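Putative hemin ABC transport system, membrane protein (Burkholderia cenocepacia J2315, PDB 5B57) probably forms the membrane-spanning subunit of an ABC importer that carries heme across the cell membrane. Local coordinates at residues A145-G148 against A149-I153; A212-G215 against L216-V220; L373-L376 against W377-G381. All blocks are in the same frame, centred on the assembly; numbering follows the deposited sequence.

Interaction 1. Residues A145-G148 against A149-I153; sequences AALG and ATTLI
Thr150 and Thr151 each turn a hydroxyl back onto the carbonyl four residues earlier, so that two successive threonines of the alpha-helix 141-154 each add a side-chain bond to the regular i to i+4 pattern. The backbone bonds are complete across the contact: the amide of Ala149 goes to Ala145, Thr150 to Ala146, Thr151 to Leu147 and Leu152 to Gly148. Ala146 O takes two donors, Thr150 N at 3.1 Å and Thr150 OG1 at 2.9 Å. The hydroxyl lies almost in line with the C=O bond, at 163°, whereas the amide comes from well above the carbonyl plane. At Leu147 O the roles are exchanged. Here Thr151 N, 2.8 Å away, is the donor nearly in line with the carbonyl, and Thr151 OG1, also at 2.8 Å, stands well out of its plane. Both threonines owe this reach to nearly the same first torsion (chi1 -59° and -62°), which sets OG1 beside the residue's own amide and sends CG2 the other way. For Thr150, buried against Leu217 and Leu229, the hydroxyl hydrogen is thereby spent inside the helix, which suits a polar group in apolar packing.

Around these bonds the helix is wedged between three others. Thr150 packs on Leu217 of helix 196-220 and on Leu229 of helix 223-234; Ala145, Ala149 and Leu152 lean on helix 168-188. Gly148 brings no side chain, and its carbonyl O accepts from Leu152 N at 3.2 Å. Leu152 CB lies 3.6 Å from Gly148 O. On the side of Leu147 the isobutyl group crosses the Thr151 side chain at a slant, the Leu147 CD1 methyl stopping 3.8 Å from Thr151 OG1.

Interaction 2. Residues A212-G215 against L216-V220; sequences AAIG and LLTFV
Thr218 grips Ile214 by two bonds near the end of helix 196-220, a predicted transmembrane helix. Both bonds fall on Ile214 O: Thr218 N reaches it at 2.7 Å, with an almost straight N-H...O angle of 177°, and Thr218 OG1 at 2.8 Å from above the carbonyl plane. A chi1 of -54° swings the hydroxyl next to the amide of Thr218, which lets the two donors share one oxygen. Further backbone bonds run from Leu216 N to Ala212 O, from Leu217 N to Ala213 O and, at 2.7 Å, from Phe219 N to Gly215 O.

Van der Waals contacts bring side-chain carbons against polar oxygens. Ile214 crosses Thr218 with its CG2 branch, 3.9 Å from Thr218 OG1. Leu217 folds its CG back over Ala213 O at 3.3 Å. Within 216-220 itself, the Phe219 ring presents its edge, in plane, to Leu216 O.

Three neighbours flank this part of the helix. Ala213, Ile214 and Leu217 pack on helix 141-154, and Thr218 meets Leu226 and Leu229 of helix 223-234. Ala212 touches Leu366, Leu216 touches Ile358, Thr218 touches Thr230 and Phe219 touches Asp357, all four partners belonging to the second subunit.

Interaction 3. Residues L373-L376 against W377-G381; sequences LALL and WKNRG
The carboxy-terminal end of helix 360-378, where the last helical turn gives way to a non-helical tail, brings Leu375 and Leu376 against Lys378 and Asn379. Trp377 N makes a straight helical bond to Leu373 O at 3.1 Å, and Lys378 N one to Ala374 O at 2.9 Å. The i to i+4 pattern reaches Asn379 N, which bonds Leu375 O at 3.0 Å. Weak i to i+3 bonds, from Lys378 N to Leu375 O and from Asn379 N to Leu376 O, accompany the last turn. Asn379 is the first residue to leave helical angles.

With chi1 at -62°, Asn379 CG sits beside the residue's own amide. Asn379 ND2 is 3.0 Å from Leu375 O. The CD2 methyl of Leu375 lies 4.4 Å from Asn379 ND2. The Arg380 side chain passes Leu376 O with Arg380 CG at 3.8 Å and then runs extended to its guanidinium group.

This end of the helix lies on the second subunit, another copy of the protein. Leu373 packs on Ala205 and Leu376 on Leu201, both of helix 196-220 of that subunit; Arg380 packs on its Ala189 and makes a weak hydrogen bond through NH2 to Leu187 O of its helix 168-188.

In the fold
Interactions 1 and 2 are neighbours, their centres about 10 Å apart, and meet where helix 141-154 packs on helix 196-220 within the subunit. Leu147 CD1 comes within 3.6 Å of Ala213 CB, and Ala146 O lies 3.7 Å from Ile214 CD1. Interaction 3 is remote, its centre about 38 Å from that of interaction 1 and 39 Å from that of interaction 2. Like interaction 2, it touches the second subunit, whereas no other chain touches the segments of interaction 1. Across the interface, helix 196-220 of one subunit packs on helix 360-378 of the other, interactions 2 and 3 lying on these two helices.

Interaction 1. Residues A145-G148 against A149-I153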
loop_
_atom_site.group_PDB
_atom_site.type_symbol
_atom_site.label_atom_id
_atom_site.label_comp_id
_atom_site.label_asym_id
_atom_site.label_seq_id
_atom_site.Cartn_x
_atom_site.Cartn_y
_atom_site.Cartn_z
ATOM N N ALA A 145 -18.002 -18.222 8.728
ATOM C CA ALA A 145 -18.653 -18.449 10.008
ATOM C C ALA A 145 -20.004 -17.742 10.029
ATOM O O ALA A 145 -21.050 -18.378 10.239
ATOM C CB ALA A 145 -17.745 -17.979 11.145
ATOM N N ALA A 146 -19.998 -16.439 9.722
ATOM C CA ALA A 146 -21.221 -15.654 9.693
ATOM C C ALA A 146 -22.186 -16.116 8.611
ATOM O O ALA A 146 -23.408 -16.017 8.798
ATOM C CB ALA A 146 -20.883 -14.186 9.513
ATOM N N LEU A 147 -21.692 -16.629 7.481
ATOM C CA LEU A 147 -22.632 -17.233 6.531
ATOM C C LEU A 147 -23.240 -18.508 7.105
ATOM O O LEU A 147 -24.463 -18.669 7.120
ATOM C CB LEU A 147 -21.971 -17.524 5.182
ATOM C CG LEU A 147 -22.918 -18.082 4.100
ATOM C CD1 LEU A 147 -24.130 -17.174 3.864
ATOM C CD2 LEU A 147 -22.189 -18.328 2.788
ATOM N N GLY A 148 -22.396 -19.420 7.598
ATOM C CA GLY A 148 -22.903 -20.685 8.108
ATOM C C GLY A 148 -23.772 -20.515 9.339
ATOM O O GLY A 148 -24.780 -21.208 9.504
ATOM N N ALA A 149 -23.389 -19.589 10.219
ATOM C CA ALA A 149 -24.212 -19.285 11.383
ATOM C C ALA A 149 -25.587 -18.745 10.980
ATOM O O ALA A 149 -26.596 -19.083 11.606
ATOM C CB ALA A 149 -23.482 -18.294 12.287
ATOM N N THR A 150 -25.652 -17.902 9.946
ATOM C CA THR A 150 -26.937 -17.331 9.574
ATOM C C THR A 150 -27.753 -18.303 8.730
ATOM O O THR A 150 -28.984 -18.377 8.874
ATOM C CB THR A 150 -26.728 -16.011 8.833
ATOM O OG1 THR A 150 -26.024 -15.121 9.687
ATOM C CG2 THR A 150 -28.062 -15.349 8.496
ATOM N N THR A 151 -27.089 -19.056 7.842
ATOM C CA THR A 151 -27.777 -20.106 7.096
ATOM C C THR A 151 -28.560 -21.023 8.030
ATOM O O THR A 151 -29.700 -21.401 7.735
ATOM C CB THR A 151 -26.774 -20.917 6.284
ATOM O OG1 THR A 151 -26.124 -20.059 5.339
ATOM C CG2 THR A 151 -27.473 -22.029 5.555
ATOM N N LEU A 152 -27.971 -21.360 9.183
ATOM C CA LEU A 152 -28.615 -22.272 10.119
ATOM C C LEU A 152 -29.693 -21.586 10.945
ATOM O O LEU A 152 -30.773 -22.154 11.140
ATOM C CB LEU A 152 -27.588 -22.914 11.057
ATOM C CG LEU A 152 -28.284 -23.820 12.106
ATOM C CD1 LEU A 152 -28.931 -25.019 11.486
ATOM C CD2 LEU A 152 -27.372 -24.295 13.190
ATOM N N ILE A 153 -29.421 -20.391 11.471
ATOM C CA ILE A 153 -30.416 -19.723 12.314
ATOM C C ILE A 153 -31.698 -19.457 11.523
ATOM O O ILE A 153 -32.806 -19.583 12.059
ATOM C CB ILE A 153 -29.832 -18.431 12.920
ATOM C CG1 ILE A 153 -28.643 -18.715 13.842
ATOM C CG2 ILE A 153 -30.908 -17.599 13.625
ATOM C CD1 ILE A 153 -28.117 -17.474 14.523
#

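Interaction 2. Residues A212-G215 against L216-V220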
loop_
_atom_site.group_PDB
_atom_site.type_symbol
_atom_site.label_atom_id
_atom_site.label_comp_id
_atom_site.label_asym_id
_atom_site.label_seq_id
_atom_site.Cartn_x
_atom_site.Cartn_y
_atom_site.Cartn_z
ATOM N N ALA A 212 -24.119 -10.696 0.527
ATOM C CA ALA A 212 -25.365 -10.757 -0.225
ATOM C C ALA A 212 -26.270 -11.843 0.330
ATOM O O ALA A 212 -27.450 -11.599 0.598
ATOM C CB ALA A 212 -25.067 -10.999 -1.701
ATOM N N ALA A 213 -25.721 -13.050 0.525
ATOM C CA ALA A 213 -26.485 -14.145 1.122
ATOM C C ALA A 213 -26.910 -13.834 2.554
ATOM O O ALA A 213 -28.017 -14.207 2.971
ATOM C CB ALA A 213 -25.670 -15.439 1.067
ATOM N N ILE A 214 -26.065 -13.137 3.320
ATOM C CA ILE A 214 -26.422 -12.847 4.707
ATOM C C ILE A 214 -27.604 -11.890 4.778
ATOM O O ILE A 214 -28.572 -12.132 5.510
ATOM C CB ILE A 214 -25.207 -12.298 5.475
ATOM C CG1 ILE A 214 -24.206 -13.431 5.712
ATOM C CG2 ILE A 214 -25.669 -11.640 6.785
ATOM C CD1 ILE A 214 -23.126 -13.079 6.641
ATOM N N GLY A 215 -27.534 -10.781 4.036
ATOM C CA GLY A 215 -28.602 -9.793 4.090
ATOM C C GLY A 215 -29.895 -10.330 3.521
ATOM O O GLY A 215 -30.984 -10.018 4.008
ATOM N N LEU A 216 -29.788 -11.151 2.481
ATOM C CA LEU A 216 -30.947 -11.837 1.944
ATOM C C LEU A 216 -31.616 -12.688 3.008
ATOM O O LEU A 216 -32.853 -12.708 3.107
ATOM C CB LEU A 216 -30.509 -12.697 0.777
ATOM C CG LEU A 216 -31.534 -12.982 -0.275
ATOM C CD1 LEU A 216 -32.177 -11.675 -0.625
ATOM C CD2 LEU A 216 -30.753 -13.547 -1.437
ATOM N N LEU A 217 -30.803 -13.403 3.811
ATOM C CA LEU A 217 -31.310 -14.303 4.843
ATOM C C LEU A 217 -31.817 -13.538 6.053
ATOM O O LEU A 217 -32.877 -13.868 6.605
ATOM C CB LEU A 217 -30.221 -15.280 5.259
ATOM C CG LEU A 217 -30.014 -16.492 4.375
ATOM C CD1 LEU A 217 -28.684 -17.082 4.739
ATOM C CD2 LEU A 217 -31.128 -17.482 4.620
ATOM N N THR A 218 -31.076 -12.510 6.464
ATOM C CA THR A 218 -31.581 -11.552 7.445
ATOM C C THR A 218 -32.935 -10.981 7.035
ATOM O O THR A 218 -33.890 -10.995 7.816
ATOM C CB THR A 218 -30.585 -10.422 7.597
ATOM O OG1 THR A 218 -29.309 -10.978 7.903
ATOM C CG2 THR A 218 -31.017 -9.533 8.678
ATOM N N PHE A 219 -33.012 -10.451 5.809
ATOM C CA PHE A 219 -34.252 -9.903 5.263
ATOM C C PHE A 219 -35.435 -10.826 5.501
ATOM O O PHE A 219 -36.522 -10.376 5.890
ATOM C CB PHE A 219 -34.058 -9.649 3.765
ATOM C CG PHE A 219 -35.324 -9.348 3.003
ATOM C CD1 PHE A 219 -36.060 -8.194 3.264
ATOM C CD2 PHE A 219 -35.743 -10.194 1.987
ATOM C CE1 PHE A 219 -37.207 -7.904 2.548
ATOM C CE2 PHE A 219 -36.892 -9.917 1.265
ATOM C CZ PHE A 219 -37.629 -8.772 1.545
ATOM N N VAL A 220 -35.239 -12.128 5.298
ATOM C CA VAL A 220 -36.341 -13.059 5.442
ATOM C C VAL A 220 -36.506 -13.575 6.872
ATOM O O VAL A 220 -37.456 -14.325 7.137
ATOM C CB VAL A 220 -36.160 -14.208 4.433
ATOM C CG1 VAL A 220 -35.119 -15.220 4.943
ATOM C CG2 VAL A 220 -37.507 -14.851 4.118
#

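Interaction 3. Residues L373-L376 against W377-G381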
loop_
_atom_site.group_PDB
_atom_site.type_symbol
_atom_site.label_atom_id
_atom_site.label_comp_id
_atom_site.label_asym_id
_atom_site.label_seq_id
_atom_site.Cartn_x
_atom_site.Cartn_y
_atom_site.Cartn_z
ATOM N N LEU A 373 -6.058 5.538 17.922
ATOM C CA LEU A 373 -5.814 6.936 18.263
ATOM C C LEU A 373 -4.383 7.142 18.750
ATOM O O LEU A 373 -3.783 8.183 18.467
ATOM C CB LEU A 373 -6.809 7.397 19.320
ATOM C CG LEU A 373 -7.700 8.578 18.962
ATOM C CD1 LEU A 373 -8.263 8.381 17.574
ATOM C CD2 LEU A 373 -8.816 8.651 20.001
ATOM N N ALA A 374 -3.822 6.166 19.488
ATOM C CA ALA A 374 -2.405 6.210 19.863
ATOM C C ALA A 374 -1.471 6.112 18.649
ATOM O O ALA A 374 -0.508 6.883 18.537
ATOM C CB ALA A 374 -2.091 5.093 20.854
ATOM N N LEU A 375 -1.706 5.139 17.760
ATOM C CA LEU A 375 -1.003 5.082 16.482
ATOM C C LEU A 375 -0.992 6.435 15.779
ATOM O O LEU A 375 0.067 6.927 15.384
ATOM C CB LEU A 375 -1.641 4.032 15.574
ATOM C CG LEU A 375 -1.201 2.583 15.751
ATOM C CD1 LEU A 375 -1.153 1.914 14.392
ATOM C CD2 LEU A 375 0.159 2.572 16.409
ATOM N N LEU A 376 -2.163 7.047 15.600
ATOM C CA LEU A 376 -2.239 8.353 14.945
ATOM C C LEU A 376 -1.306 9.360 15.603
ATOM O O LEU A 376 -0.396 9.883 14.962
ATOM C CB LEU A 376 -3.678 8.869 14.967
ATOM C CG LEU A 376 -3.992 10.009 14.001
ATOM C CD1 LEU A 376 -3.802 9.534 12.574
ATOM C CD2 LEU A 376 -5.409 10.462 14.199
ATOM N N TRP A 377 -1.510 9.625 16.900
ATOM C CA TRP A 377 -0.697 10.600 17.626
ATOM C C TRP A 377 0.786 10.268 17.547
ATOM O O TRP A 377 1.622 11.172 17.594
ATOM C CB TRP A 377 -1.149 10.668 19.090
ATOM C CG TRP A 377 -0.540 11.786 19.939
ATOM C CD1 TRP A 377 -1.059 13.037 20.137
ATOM C CD2 TRP A 377 0.664 11.725 20.737
ATOM N NE1 TRP A 377 -0.251 13.759 20.988
ATOM C CE2 TRP A 377 0.812 12.978 21.368
ATOM C CE3 TRP A 377 1.634 10.738 20.966
ATOM C CZ2 TRP A 377 1.894 13.272 22.214
ATOM C CZ3 TRP A 377 2.710 11.031 21.806
ATOM C CH2 TRP A 377 2.829 12.287 22.420
ATOM N N LYS A 378 1.132 8.986 17.420
ATOM C CA LYS A 378 2.540 8.603 17.385
ATOM C C LYS A 378 3.171 8.924 16.035
ATOM O O LYS A 378 4.340 9.327 15.976
ATOM C CB LYS A 378 2.688 7.111 17.709
ATOM C CG LYS A 378 4.140 6.626 17.862
ATOM C CD LYS A 378 4.205 5.116 18.139
ATOM C CE LYS A 378 5.632 4.614 18.373
ATOM N NZ LYS A 378 6.166 3.853 17.204
ATOM N N ASN A 379 2.409 8.768 14.947
ATOM C CA ASN A 379 2.930 8.875 13.589
ATOM C C ASN A 379 2.549 10.190 12.904
ATOM O O ASN A 379 2.523 10.258 11.669
ATOM C CB ASN A 379 2.493 7.654 12.777
ATOM C CG ASN A 379 3.058 6.359 13.355
ATOM O OD1 ASN A 379 4.272 6.193 13.465
ATOM N ND2 ASN A 379 2.182 5.464 13.770
ATOM N N ARG A 380 2.272 11.232 13.692
ATOM C CA ARG A 380 2.292 12.601 13.196
ATOM C C ARG A 380 3.703 12.992 12.761
ATOM O O ARG A 380 4.703 12.609 13.380
ATOM C CB ARG A 380 1.801 13.570 14.275
ATOM C CG ARG A 380 0.307 13.598 14.432
ATOM C CD ARG A 380 -0.226 14.941 14.946
ATOM N NE ARG A 380 -1.669 15.062 14.690
ATOM C CZ ARG A 380 -2.412 16.134 14.966
ATOM N NH1 ARG A 380 -1.860 17.211 15.520
ATOM N NH2 ARG A 380 -3.710 16.133 14.688
ATOM N N GLY A 381 3.772 13.803 11.703
ATOM C CA GLY A 381 5.034 14.130 11.071
ATOM C C GLY A 381 5.383 13.058 10.066
ATOM O O GLY A 381 5.310 13.275 8.851
#